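PDB 6EJQ: terminase, small subunit from Thermus phage G20c, which probably recognises the packaging initiation site on viral DNA and regulates the ATPase of the large terminase subunit, assembling as a nine-subunit ring. Local coordinates for residues M87-Y91 against V110-I115. Residues are numbered along the deposited sequence; the frame is centred on the assembly and turned at random.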
ATOM      1  N   MET B  87      -4.563   7.941  25.851  1.00 40.65           N
ATOM      2  CA  MET B  87      -3.780   8.641  24.843  1.00 40.12           C
ATOM      3  C   MET B  87      -4.087  10.128  24.827  1.00 40.07           C
ATOM      4  O   MET B  87      -3.172  10.937  24.816  1.00 39.99           O
ATOM      5  CB  MET B  87      -4.016   8.033  23.461  1.00 38.88           C
ATOM      6  CG  MET B  87      -3.437   6.641  23.313  1.00 38.28           C
ATOM      7  SD  MET B  87      -4.097   5.791  21.872  1.00 38.55           S
ATOM      8  CE  MET B  87      -3.103   6.541  20.589  1.00 40.29           C
ATOM      9  N   LEU B  88      -5.374  10.468  24.834  1.00 41.23           N
ATOM     10  CA  LEU B  88      -5.823  11.853  24.942  1.00 44.01           C
ATOM     11  C   LEU B  88      -5.319  12.527  26.203  1.00 46.13           C
ATOM     12  O   LEU B  88      -4.873  13.672  26.158  1.00 45.85           O
ATOM     13  CB  LEU B  88      -7.351  11.947  25.000  1.00 45.60           C
ATOM     14  CG  LEU B  88      -8.143  12.271  23.757  1.00 47.77           C
ATOM     15  CD1 LEU B  88      -9.588  12.497  24.190  1.00 48.46           C
ATOM     16  CD2 LEU B  88      -7.582  13.493  23.028  1.00 49.58           C
ATOM     17  N   ARG B  89      -5.459  11.825  27.326  1.00 45.46           N
ATOM     18  CA  ARG B  89      -5.042  12.331  28.633  1.00 46.46           C
ATOM     19  C   ARG B  89      -3.572  12.703  28.596  1.00 44.60           C
ATOM     20  O   ARG B  89      -3.179  13.781  29.037  1.00 44.66           O
ATOM     21  CB  ARG B  89      -5.291  11.267  29.708  1.00 50.20           C
ATOM     22  CG  ARG B  89      -5.004  11.702  31.131  1.00 54.14           C
ATOM     23  CD  ARG B  89      -5.474  10.667  32.145  1.00 57.74           C
ATOM     24  NE  ARG B  89      -4.506   9.575  32.330  1.00 60.50           N
ATOM     25  CZ  ARG B  89      -3.973   9.171  33.493  1.00 60.54           C
ATOM     26  NH1 ARG B  89      -4.290   9.751  34.654  1.00 60.93           N
ATOM     27  NH2 ARG B  89      -3.112   8.151  33.500  1.00 59.80           N
ATOM     28  N   ASN B  90      -2.768  11.797  28.057  1.00 43.61           N
ATOM     29  CA  ASN B  90      -1.341  12.029  27.903  1.00 43.49           C
ATOM     30  C   ASN B  90      -1.035  13.185  26.960  1.00 43.98           C
ATOM     31  O   ASN B  90      -0.194  14.019  27.288  1.00 46.62           O
ATOM     32  CB  ASN B  90      -0.635  10.757  27.461  1.00 42.04           C
ATOM     33  CG  ASN B  90      -0.378   9.820  28.618  1.00 43.48           C
ATOM     34  OD1 ASN B  90       0.440  10.116  29.481  1.00 43.28           O
ATOM     35  ND2 ASN B  90      -1.076   8.690  28.648  1.00 46.48           N
ATOM     36  N   TYR B  91      -1.725  13.253  25.819  1.00 42.69           N
ATOM     37  CA  TYR B  91      -1.542  14.361  24.888  1.00 41.34           C
ATOM     38  C   TYR B  91      -1.844  15.701  25.556  1.00 44.45           C
ATOM     39  O   TYR B  91      -1.098  16.665  25.371  1.00 46.86           O
ATOM     40  CB  TYR B  91      -2.408  14.221  23.634  1.00 40.60           C
ATOM     41  CG  TYR B  91      -2.172  15.353  22.640  1.00 39.33           C
ATOM     42  CD1 TYR B  91      -1.043  15.360  21.836  1.00 37.81           C
ATOM     43  CD2 TYR B  91      -3.055  16.425  22.542  1.00 38.61           C
ATOM     44  CE1 TYR B  91      -0.806  16.390  20.950  1.00 39.78           C
ATOM     45  CE2 TYR B  91      -2.825  17.468  21.658  1.00 38.75           C
ATOM     46  CZ  TYR B  91      -1.696  17.445  20.864  1.00 40.29           C
ATOM     47  OH  TYR B  91      -1.434  18.467  19.978  1.00 41.49           O
ATOM     48  N   VAL B 110       2.487  11.056  23.053  1.00 48.85           N
ATOM     49  CA  VAL B 110       1.587  10.474  22.051  1.00 49.37           C
ATOM     50  C   VAL B 110       1.480  11.443  20.879  1.00 47.61           C
ATOM     51  O   VAL B 110       1.423  12.657  21.078  1.00 47.89           O
ATOM     52  CB  VAL B 110       0.164  10.242  22.616  1.00 49.08           C
ATOM     53  CG1 VAL B 110      -0.741   9.636  21.555  1.00 50.78           C
ATOM     54  CG2 VAL B 110       0.213   9.337  23.828  1.00 51.12           C
ATOM     55  N   ARG B 111       1.434  10.899  19.667  1.00 46.22           N
ATOM     56  CA  ARG B 111       1.292  11.699  18.458  1.00 46.56           C
ATOM     57  C   ARG B 111      -0.196  11.860  18.134  1.00 44.43           C
ATOM     58  O   ARG B 111      -0.959  10.907  18.300  1.00 44.15           O
ATOM     59  CB  ARG B 111       2.017  11.029  17.295  1.00 49.86           C
ATOM     60  CG  ARG B 111       3.486  10.765  17.583  1.00 57.54           C
ATOM     61  CD  ARG B 111       4.308  10.515  16.324  1.00 64.98           C
ATOM     62  NE  ARG B 111       3.943   9.248  15.671  1.00 71.76           N
ATOM     63  CZ  ARG B 111       3.529   9.090  14.406  1.00 77.15           C
ATOM     64  NH1 ARG B 111       3.411  10.117  13.556  1.00 77.33           N
ATOM     65  NH2 ARG B 111       3.233   7.861  13.975  1.00 78.32           N
ATOM     66  N   PRO B 112      -0.619  13.062  17.670  1.00 41.61           N
ATOM     67  CA  PRO B 112      -1.994  13.253  17.189  1.00 40.11           C
ATOM     68  C   PRO B 112      -2.449  12.204  16.165  1.00 39.11           C
ATOM     69  O   PRO B 112      -3.582  11.724  16.238  1.00 38.12           O
ATOM     70  CB  PRO B 112      -1.947  14.635  16.542  1.00 41.91           C
ATOM     71  CG  PRO B 112      -0.877  15.357  17.296  1.00 41.98           C
ATOM     72  CD  PRO B 112       0.160  14.317  17.599  1.00 40.77           C
ATOM     73  N   ALA B 113      -1.555  11.838  15.249  1.00 38.57           N
ATOM     74  CA  ALA B 113      -1.861  10.857  14.207  1.00 36.77           C
ATOM     75  C   ALA B 113      -2.231   9.504  14.793  1.00 37.13           C
ATOM     76  O   ALA B 113      -3.102   8.815  14.255  1.00 36.58           O
ATOM     77  CB  ALA B 113      -0.693  10.713  13.249  1.00 34.49           C
ATOM     78  N   ASP B 114      -1.578   9.135  15.892  1.00 37.11           N
ATOM     79  CA  ASP B 114      -1.898   7.892  16.597  1.00 38.02           C
ATOM     80  C   ASP B 114      -3.238   7.939  17.352  1.00 36.97           C
ATOM     81  O   ASP B 114      -3.903   6.922  17.466  1.00 37.59           O
ATOM     82  CB  ASP B 114      -0.747   7.500  17.517  1.00 39.66           C
ATOM     83  CG  ASP B 114       0.518   7.155  16.736  1.00 41.87           C
ATOM     84  OD1 ASP B 114       0.417   6.769  15.545  1.00 40.97           O
ATOM     85  OD2 ASP B 114       1.609   7.279  17.307  1.00 42.68           O
ATOM     86  N   ILE B 115      -3.636   9.115  17.833  1.00 35.75           N
ATOM     87  CA  ILE B 115      -4.967   9.306  18.415  1.00 34.60           C
ATOM     88  C   ILE B 115      -6.020   9.182  17.318  1.00 35.92           C
ATOM     89  O   ILE B 115      -7.046   8.534  17.512  1.00 35.06           O
ATOM     90  CB  ILE B 115      -5.072  10.669  19.126  1.00 33.93           C
ATOM     91  CG1 ILE B 115      -4.211  10.656  20.387  1.00 35.11           C
ATOM     92  CG2 ILE B 115      -6.506  10.997  19.505  1.00 34.43           C
ATOM     93  CD1 ILE B 115      -3.976  12.026  20.989  1.00 35.76           C
TER
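M87 reaches from helix 59-95 over the first turn of helix 112-139, overlapping V110 on one flank and D114 and I115 with its far end. Its chain runs out extended and then bends at the thioether (chi3 79°), which lays the methyl CE against the backbone of that turn, 3.2 Å from D114 O and 4.0 Å from V110 CG1. Nearer the root of the side chain, M87 CB rests 4.0 Å from I115 CG1.

I115 shows how one branched side chain can bridge several residues of a facing helix. Its chain extends towards helix 59-95 and sets CD1 3.8 Å from Y91 CB, while L88 CD2 borders the same methyl more loosely. In Y91, CG lies anti to the backbone N (chi1 -178°), and the Y91 and P112 side chains cross at about a right angle, Y91 CE1 lying 3.8 Å from P112 CG. The edge of this ring faces the carbonyl of V110, with CD1 3.7 Å from V110 O in the ring plane. V110 also packs on N90, with CG2 4.0 Å from N90 CB. Beyond that CB, the amide of N90 uses OD1 to accept hydrogen bonds from H101 NE2 and I108 N in the intervening loop, while ND2 bonds back to N86 O of its own helix.

Neighbouring subunits extend the apolar layer: I83 of a second subunit packs on both Y91 and I115, and P112 of a third packs on M87. The contact joins the start of helix 112-139, just after the N-cap residue R111, to the late turns of helix 59-95, as is characteristic of a helical hairpin closed by a long loop, here within the C-terminal domain of a ring-forming small terminase.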